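Local coordinates for extracellular solute-binding protein, family 5 (Chelativorans sp., PDB 6WM6) that binds EDTA and related aminopolycarboxylates in the periplasm, probably delivering them to an ABC transporter for uptake, at residues 134-144 with 154-165. Numbering follows the deposited sequence.
Sequences FIYFWKTQNRR and SYGHDFIETLEQ. With SO4 (sulfate ion), chain D.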
ATOM      1  N   PHE A 134       9.562  21.572  -5.728  1.00 18.05           N
ATOM      2  CA  PHE A 134       8.524  21.479  -4.705  1.00 20.12           C
ATOM      3  C   PHE A 134       7.254  22.181  -5.180  1.00 18.69           C
ATOM      4  O   PHE A 134       6.155  21.646  -5.030  1.00 18.08           O
ATOM      5  CB  PHE A 134       9.008  22.098  -3.380  1.00 19.17           C
ATOM      6  CG  PHE A 134       9.910  21.201  -2.564  1.00 18.07           C
ATOM      7  CD1 PHE A 134      11.197  20.911  -2.985  1.00 18.73           C
ATOM      8  CD2 PHE A 134       9.468  20.676  -1.362  1.00 17.93           C
ATOM      9  CE1 PHE A 134      12.022  20.086  -2.221  1.00 19.89           C
ATOM     10  CE2 PHE A 134      10.285  19.853  -0.591  1.00 18.98           C
ATOM     11  CZ  PHE A 134      11.561  19.566  -1.030  1.00 19.03           C
ATOM     12  N   ILE A 135       7.386  23.381  -5.751  1.00 18.02           N
ATOM     13  CA  ILE A 135       6.222  24.158  -6.163  1.00 18.67           C
ATOM     14  C   ILE A 135       5.467  23.458  -7.282  1.00 17.85           C
ATOM     15  O   ILE A 135       4.227  23.384  -7.251  1.00 20.33           O
ATOM     16  CB  ILE A 135       6.658  25.592  -6.536  1.00 19.75           C
ATOM     17  CG1 ILE A 135       7.046  26.330  -5.256  1.00 21.92           C
ATOM     18  CG2 ILE A 135       5.545  26.327  -7.253  1.00 21.97           C
ATOM     19  CD1 ILE A 135       7.807  27.618  -5.487  1.00 22.65           C
ATOM     20  N   TYR A 136       6.182  22.922  -8.278  1.00 19.05           N
ATOM     21  CA  TYR A 136       5.504  22.190  -9.344  1.00 19.37           C
ATOM     22  C   TYR A 136       4.698  21.030  -8.773  1.00 19.86           C
ATOM     23  O   TYR A 136       3.510  20.865  -9.083  1.00 19.94           O
ATOM     24  CB  TYR A 136       6.504  21.692 -10.392  1.00 21.37           C
ATOM     25  CG  TYR A 136       5.881  20.829 -11.462  1.00 21.41           C
ATOM     26  CD1 TYR A 136       5.318  21.403 -12.592  1.00 22.20           C
ATOM     27  CD2 TYR A 136       5.837  19.453 -11.344  1.00 20.65           C
ATOM     28  CE1 TYR A 136       4.738  20.610 -13.589  1.00 22.09           C
ATOM     29  CE2 TYR A 136       5.255  18.657 -12.315  1.00 20.72           C
ATOM     30  CZ  TYR A 136       4.707  19.241 -13.433  1.00 22.19           C
ATOM     31  OH  TYR A 136       4.130  18.430 -14.383  1.00 22.50           O
ATOM     32  N   PHE A 137       5.316  20.213  -7.925  1.00 19.25           N
ATOM     33  CA  PHE A 137       4.591  19.056  -7.424  1.00 17.30           C
ATOM     34  C   PHE A 137       3.371  19.467  -6.614  1.00 17.86           C
ATOM     35  O   PHE A 137       2.275  18.910  -6.786  1.00 18.87           O
ATOM     36  CB  PHE A 137       5.503  18.165  -6.592  1.00 17.72           C
ATOM     37  CG  PHE A 137       4.869  16.857  -6.210  1.00 17.35           C
ATOM     38  CD1 PHE A 137       4.413  15.993  -7.191  1.00 18.32           C
ATOM     39  CD2 PHE A 137       4.685  16.509  -4.888  1.00 17.79           C
ATOM     40  CE1 PHE A 137       3.823  14.795  -6.874  1.00 19.80           C
ATOM     41  CE2 PHE A 137       4.095  15.293  -4.548  1.00 18.36           C
ATOM     42  CZ  PHE A 137       3.664  14.436  -5.543  1.00 20.40           C
ATOM     43  N   TRP A 138       3.547  20.431  -5.703  1.00 18.03           N
ATOM     44  CA  TRP A 138       2.416  20.944  -4.931  1.00 17.93           C
ATOM     45  C   TRP A 138       1.279  21.425  -5.826  1.00 19.74           C
ATOM     46  O   TRP A 138       0.109  21.100  -5.579  1.00 20.22           O
ATOM     47  CB  TRP A 138       2.914  22.081  -4.037  1.00 19.66           C
ATOM     48  CG  TRP A 138       1.854  22.927  -3.363  1.00 19.40           C
ATOM     49  CD1 TRP A 138       0.971  22.535  -2.413  1.00 20.73           C
ATOM     50  CD2 TRP A 138       1.630  24.319  -3.581  1.00 20.48           C
ATOM     51  NE1 TRP A 138       0.179  23.608  -2.034  1.00 21.28           N
ATOM     52  CE2 TRP A 138       0.584  24.711  -2.728  1.00 20.68           C
ATOM     53  CE3 TRP A 138       2.231  25.282  -4.407  1.00 21.81           C
ATOM     54  CZ2 TRP A 138       0.100  26.014  -2.684  1.00 22.15           C
ATOM     55  CZ3 TRP A 138       1.753  26.571  -4.369  1.00 23.93           C
ATOM     56  CH2 TRP A 138       0.695  26.933  -3.505  1.00 23.48           C
ATOM     57  N   LYS A 139       1.606  22.157  -6.893  1.00 18.95           N
ATOM     58  CA  LYS A 139       0.560  22.641  -7.794  1.00 21.42           C
ATOM     59  C   LYS A 139      -0.168  21.495  -8.485  1.00 21.65           C
ATOM     60  O   LYS A 139      -1.378  21.585  -8.707  1.00 23.59           O
ATOM     61  CB  LYS A 139       1.133  23.623  -8.822  1.00 22.60           C
ATOM     62  CG  LYS A 139       1.475  24.969  -8.211  1.00 24.44           C
ATOM     63  CD  LYS A 139       1.831  26.014  -9.259  1.00 28.02           C
ATOM     64  CE  LYS A 139       2.072  27.356  -8.579  1.00 41.05           C
ATOM     65  NZ  LYS A 139       2.317  28.468  -9.542  1.00 54.37           N
ATOM     66  N   THR A 140       0.524  20.395  -8.800  1.00 19.38           N
ATOM     67  CA  THR A 140      -0.178  19.266  -9.404  1.00 19.42           C
ATOM     68  C   THR A 140      -1.072  18.547  -8.400  1.00 20.79           C
ATOM     69  O   THR A 140      -2.036  17.890  -8.801  1.00 22.01           O
ATOM     70  CB  THR A 140       0.770  18.229 -10.041  1.00 19.27           C
ATOM     71  OG1 THR A 140       1.518  17.522  -9.035  1.00 19.79           O
ATOM     72  CG2 THR A 140       1.712  18.873 -11.048  1.00 20.57           C
ATOM     73  N   GLN A 141      -0.750  18.620  -7.102  1.00 19.10           N
ATOM     74  CA  GLN A 141      -1.419  17.810  -6.090  1.00 20.03           C
ATOM     75  C   GLN A 141      -2.436  18.567  -5.251  1.00 21.21           C
ATOM     76  O   GLN A 141      -3.155  17.918  -4.480  1.00 22.52           O
ATOM     77  CB  GLN A 141      -0.386  17.203  -5.130  1.00 18.54           C
ATOM     78  CG  GLN A 141       0.678  16.325  -5.771  1.00 18.59           C
ATOM     79  CD  GLN A 141       0.104  15.149  -6.532  1.00 18.79           C
ATOM     80  OE1 GLN A 141      -0.497  14.230  -5.946  1.00 19.99           O
ATOM     81  NE2 GLN A 141       0.259  15.170  -7.846  1.00 18.96           N
ATOM     82  N   ASN A 142      -2.494  19.886  -5.339  1.00 20.41           N
ATOM     83  CA  ASN A 142      -3.245  20.673  -4.348  1.00 21.77           C
ATOM     84  C   ASN A 142      -4.707  20.906  -4.707  1.00 25.31           C
ATOM     85  O   ASN A 142      -5.395  21.602  -3.954  1.00 25.59           O
ATOM     86  CB  ASN A 142      -2.537  21.992  -4.021  1.00 23.62           C
ATOM     87  CG  ASN A 142      -2.576  23.003  -5.150  1.00 25.47           C
ATOM     88  OD1 ASN A 142      -3.381  22.904  -6.081  1.00 24.43           O
ATOM     89  ND2 ASN A 142      -1.719  24.002  -5.062  1.00 24.38           N
ATOM     90  N   ARG A 143      -5.187  20.360  -5.828  1.00 25.28           N
ATOM     91  CA  ARG A 143      -6.586  20.416  -6.243  1.00 27.75           C
ATOM     92  C   ARG A 143      -7.012  21.784  -6.762  1.00 31.96           C
ATOM     93  O   ARG A 143      -8.138  21.933  -7.255  1.00 39.16           O
ATOM     94  CB  ARG A 143      -7.518  20.030  -5.082  1.00 30.65           C
ATOM     95  CG  ARG A 143      -7.290  18.653  -4.493  1.00 39.62           C
ATOM     96  CD  ARG A 143      -7.733  17.569  -5.448  1.00 35.36           C
ATOM     97  NE  ARG A 143      -7.842  16.249  -4.822  1.00 30.70           N
ATOM     98  CZ  ARG A 143      -8.051  15.129  -5.506  1.00 30.65           C
ATOM     99  NH1 ARG A 143      -8.176  15.184  -6.831  1.00 31.39           N
ATOM    100  NH2 ARG A 143      -8.141  13.962  -4.889  1.00 32.56           N
ATOM    101  N   ARG A 144      -6.146  22.791  -6.666  1.00 26.53           N
ATOM    102  CA  ARG A 144      -6.522  24.157  -7.028  1.00 30.60           C
ATOM    103  C   ARG A 144      -5.806  24.670  -8.267  1.00 30.80           C
ATOM    104  O   ARG A 144      -6.460  25.131  -9.209  1.00 34.09           O
ATOM    105  CB  ARG A 144      -6.248  25.107  -5.855  1.00 31.72           C
ATOM    106  CG  ARG A 144      -7.086  24.821  -4.633  1.00 30.70           C
ATOM    107  CD  ARG A 144      -6.840  25.843  -3.534  1.00 30.12           C
ATOM    108  NE  ARG A 144      -5.440  25.874  -3.105  1.00 28.28           N
ATOM    109  CZ  ARG A 144      -4.928  25.094  -2.150  1.00 26.92           C
ATOM    110  NH1 ARG A 144      -5.688  24.193  -1.545  1.00 25.93           N
ATOM    111  NH2 ARG A 144      -3.654  25.211  -1.834  1.00 27.85           N
ATOM    112  N   SER A 154      -4.582  13.782  -2.930  1.00 19.67           N
ATOM    113  CA  SER A 154      -3.810  14.949  -2.505  1.00 20.55           C
ATOM    114  C   SER A 154      -2.952  14.637  -1.286  1.00 19.74           C
ATOM    115  O   SER A 154      -1.830  15.150  -1.164  1.00 19.22           O
ATOM    116  CB  SER A 154      -4.743  16.116  -2.195  1.00 21.96           C
ATOM    117  OG  SER A 154      -4.021  17.322  -1.959  1.00 24.53           O
ATOM    118  N   TYR A 155      -3.513  13.859  -0.352  0.53 20.54           N
ATOM    119  CA  TYR A 155      -2.816  13.393   0.847  0.53 22.22           C
ATOM    120  C   TYR A 155      -2.229  14.553   1.630  0.53 19.22           C
ATOM    121  O   TYR A 155      -1.162  14.451   2.245  0.53 21.85           O
ATOM    122  CB  TYR A 155      -1.791  12.331   0.504  0.53 19.37           C
ATOM    123  CG  TYR A 155      -2.415  10.992   0.183  0.53 18.57           C
ATOM    124  CD1 TYR A 155      -3.498  10.517   0.914  0.53 21.38           C
ATOM    125  CD2 TYR A 155      -1.919  10.206  -0.841  0.53 19.92           C
ATOM    126  CE1 TYR A 155      -4.064   9.300   0.634  0.53 19.11           C
ATOM    127  CE2 TYR A 155      -2.481   8.972  -1.127  0.53 22.22           C
ATOM    128  CZ  TYR A 155      -3.552   8.530  -0.383  0.53 20.10           C
ATOM    129  OH  TYR A 155      -4.107   7.310  -0.657  0.53 22.36           O
ATOM    130  N   GLY A 156      -2.946  15.659   1.620  1.00 19.87           N
ATOM    131  CA  GLY A 156      -2.612  16.809   2.415  1.00 19.20           C
ATOM    132  C   GLY A 156      -1.922  17.926   1.677  1.00 18.70           C
ATOM    133  O   GLY A 156      -1.747  18.989   2.261  1.00 19.47           O
ATOM    134  N   HIS A 157      -1.499  17.728   0.418  1.00 18.74           N
ATOM    135  CA  HIS A 157      -0.858  18.825  -0.294  1.00 17.61           C
ATOM    136  C   HIS A 157      -1.806  20.013  -0.409  1.00 19.83           C
ATOM    137  O   HIS A 157      -1.363  21.167  -0.431  1.00 20.10           O
ATOM    138  CB  HIS A 157      -0.360  18.385  -1.684  1.00 18.20           C
ATOM    139  CG  HIS A 157       0.845  17.489  -1.639  1.00 17.05           C
ATOM    140  ND1 HIS A 157       0.745  16.112  -1.709  1.00 17.88           N
ATOM    141  CD2 HIS A 157       2.171  17.761  -1.503  1.00 17.52           C
ATOM    142  CE1 HIS A 157       1.960  15.580  -1.624  1.00 17.50           C
ATOM    143  NE2 HIS A 157       2.840  16.557  -1.512  1.00 18.09           N
ATOM    144  N   ASP A 158      -3.118  19.753  -0.454  1.00 18.66           N
ATOM    145  CA  ASP A 158      -4.092  20.835  -0.510  1.00 21.04           C
ATOM    146  C   ASP A 158      -4.144  21.658   0.779  1.00 21.49           C
ATOM    147  O   ASP A 158      -4.696  22.773   0.760  1.00 22.35           O
ATOM    148  CB  ASP A 158      -5.489  20.340  -0.916  1.00 23.16           C
ATOM    149  CG  ASP A 158      -6.016  19.214  -0.064  1.00 25.61           C
ATOM    150  OD1 ASP A 158      -5.298  18.626   0.752  1.00 25.26           O
ATOM    151  OD2 ASP A 158      -7.223  18.886  -0.224  1.00 32.47           O
ATOM    152  N   PHE A 159      -3.615  21.152   1.888  1.00 19.96           N
ATOM    153  CA  PHE A 159      -3.563  21.910   3.134  0.57 19.63           C
ATOM    154  C   PHE A 159      -2.449  22.953   3.122  1.00 21.07           C
ATOM    155  O   PHE A 159      -2.433  23.831   3.986  1.00 20.87           O
ATOM    156  CB  PHE A 159      -3.332  20.993   4.339  0.57 20.95           C
ATOM    157  CG  PHE A 159      -4.529  20.179   4.753  0.57 22.28           C
ATOM    158  CD1 PHE A 159      -5.162  19.326   3.863  0.57 24.99           C
ATOM    159  CD2 PHE A 159      -4.997  20.240   6.061  0.57 21.44           C
ATOM    160  CE1 PHE A 159      -6.259  18.562   4.268  0.57 23.29           C
ATOM    161  CE2 PHE A 159      -6.087  19.489   6.461  0.57 25.98           C
ATOM    162  CZ  PHE A 159      -6.710  18.644   5.564  0.57 28.29           C
ATOM    163  N   ILE A 160      -1.501  22.855   2.190  1.00 19.35           N
ATOM    164  CA  ILE A 160      -0.494  23.899   2.009  1.00 20.38           C
ATOM    165  C   ILE A 160      -1.128  25.016   1.184  1.00 20.52           C
ATOM    166  O   ILE A 160      -1.573  24.801   0.048  1.00 21.53           O
ATOM    167  CB  ILE A 160       0.767  23.344   1.330  1.00 18.42           C
ATOM    168  CG1 ILE A 160       1.486  22.356   2.267  1.00 18.73           C
ATOM    169  CG2 ILE A 160       1.699  24.489   0.892  1.00 20.58           C
ATOM    170  CD1 ILE A 160       2.642  21.616   1.604  1.00 18.94           C
ATOM    171  N   GLU A 161      -1.197  26.204   1.762  1.00 19.47           N
ATOM    172  CA  GLU A 161      -1.812  27.359   1.118  0.53 21.14           C
ATOM    173  C   GLU A 161      -0.813  28.236   0.383  1.00 24.03           C
ATOM    174  O   GLU A 161      -1.153  28.797  -0.675  1.00 24.06           O
ATOM    175  CB  GLU A 161      -2.530  28.203   2.184  0.53 25.41           C
ATOM    176  CG  GLU A 161      -3.365  29.339   1.638  0.53 26.34           C
ATOM    177  CD  GLU A 161      -4.169  30.017   2.727  0.53 37.13           C
ATOM    178  OE1 GLU A 161      -3.615  30.223   3.827  0.53 38.01           O
ATOM    179  OE2 GLU A 161      -5.354  30.325   2.487  0.53 43.95           O
ATOM    180  N   THR A 162       0.403  28.355   0.893  1.00 21.90           N
ATOM    181  CA  THR A 162       1.474  29.090   0.226  0.52 23.04           C
ATOM    182  C   THR A 162       2.753  28.271   0.303  1.00 21.48           C
ATOM    183  O   THR A 162       3.032  27.609   1.306  1.00 21.14           O
ATOM    184  CB  THR A 162       1.733  30.493   0.777  0.52 26.19           C
ATOM    185  OG1 THR A 162       2.200  30.428   2.118  0.52 23.24           O
ATOM    186  CG2 THR A 162       0.466  31.349   0.696  0.52 26.72           C
ATOM    187  N   LEU A 163       3.527  28.309  -0.770  1.00 21.26           N
ATOM    188  CA  LEU A 163       4.765  27.552  -0.872  1.00 19.55           C
ATOM    189  C   LEU A 163       5.760  28.448  -1.582  1.00 20.84           C
ATOM    190  O   LEU A 163       5.596  28.734  -2.776  1.00 23.66           O
ATOM    191  CB  LEU A 163       4.539  26.246  -1.627  1.00 22.25           C
ATOM    192  CG  LEU A 163       5.694  25.242  -1.611  1.00 19.70           C
ATOM    193  CD1 LEU A 163       6.057  24.842  -0.215  1.00 21.11           C
ATOM    194  CD2 LEU A 163       5.279  24.020  -2.419  1.00 20.86           C
ATOM    195  N   GLU A 164       6.776  28.904  -0.865  1.00 21.43           N
ATOM    196  CA  GLU A 164       7.692  29.922  -1.368  1.00 21.17           C
ATOM    197  C   GLU A 164       9.124  29.445  -1.203  1.00 22.84           C
ATOM    198  O   GLU A 164       9.412  28.546  -0.409  1.00 23.13           O
ATOM    199  CB  GLU A 164       7.489  31.255  -0.633  1.00 26.41           C
ATOM    200  CG  GLU A 164       6.052  31.785  -0.761  1.00 32.88           C
ATOM    201  CD  GLU A 164       5.831  33.135  -0.097  1.00 46.97           C
ATOM    202  OE1 GLU A 164       6.599  33.510   0.814  1.00 39.76           O
ATOM    203  OE2 GLU A 164       4.869  33.831  -0.494  1.00 55.00           O
ATOM    204  N   GLN A 165      10.025  30.022  -1.984  1.00 22.06           N
ATOM    205  CA  GLN A 165      11.440  29.699  -1.919  1.00 21.09           C
ATOM    206  C   GLN A 165      12.261  30.972  -1.852  1.00 22.67           C
ATOM    207  O   GLN A 165      11.824  32.050  -2.278  1.00 25.03           O
ATOM    208  CB  GLN A 165      11.903  28.852  -3.105  1.00 22.45           C
ATOM    209  CG  GLN A 165      11.822  29.559  -4.446  1.00 23.10           C
ATOM    210  CD  GLN A 165      12.136  28.641  -5.608  1.00 25.83           C
ATOM    211  OE1 GLN A 165      13.087  27.850  -5.563  1.00 24.40           O
ATOM    212  NE2 GLN A 165      11.349  28.743  -6.671  1.00 26.64           N
TER
HETATM  213  S   SO4 D 603      -7.568  13.569  -0.797  1.00 28.75           S
HETATM  214  O1  SO4 D 603      -7.387  13.790  -2.242  1.00 27.10           O
HETATM  215  O2  SO4 D 603      -6.344  12.991  -0.235  1.00 26.19           O
HETATM  216  O3  SO4 D 603      -8.637  12.600  -0.555  1.00 35.09           O
HETATM  217  O4  SO4 D 603      -7.856  14.836  -0.137  1.00 31.82           O
HETATM  218  O   HOH W   1      -8.217  16.836  -1.808  1.00 35.29           O
HETATM  219  O   HOH W   2      -3.216  28.004  -2.180  1.00 37.46           O
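W138 packs against L163 and I160 of strand 160-165, an outermost strand of a four-stranded antiparallel sheet, in the helix-on-sheet layer of this periplasmic binding-protein fold. Segment 134-141 runs roughly antiparallel to the strand, the axes approaching to 9.0 Å. L163 is the main knob: its CB sits over the six-membered ring of W138 (3.9 Å to the centroid, CH-pi), and its branched end suits the hollow alongside, CD2 on W138 CB and CG against I135 CG1. The indole reaches the strand because W138 holds CG anti to its N (chi1 168°); I160 CG2 shares L163's face, N142 ND2 covers the opposite one, and W138 NE1 donates to I160 O (3.0 Å) from above the carbonyl plane. With W138 cut back to an alanine, L163 and I160 would probably face a gap, and I160 O would keep R144 NH2 but lose the indole N-H. Q141 CG and the edge of F137 lie side by side against one face of H157 (F137 offset edge-to-face, 86°). S154 OG donates to Q141 O; R143 NH2 and the S154 and Y155 backbone N-H groups grip the sulfate. R144's flat guanidinium serves two carbonyls: NH1 meets a lone pair of D158 O, in the 3-10 turn, and NH2 reaches I160 O (2.8 Å) from the face opposite W138 NE1.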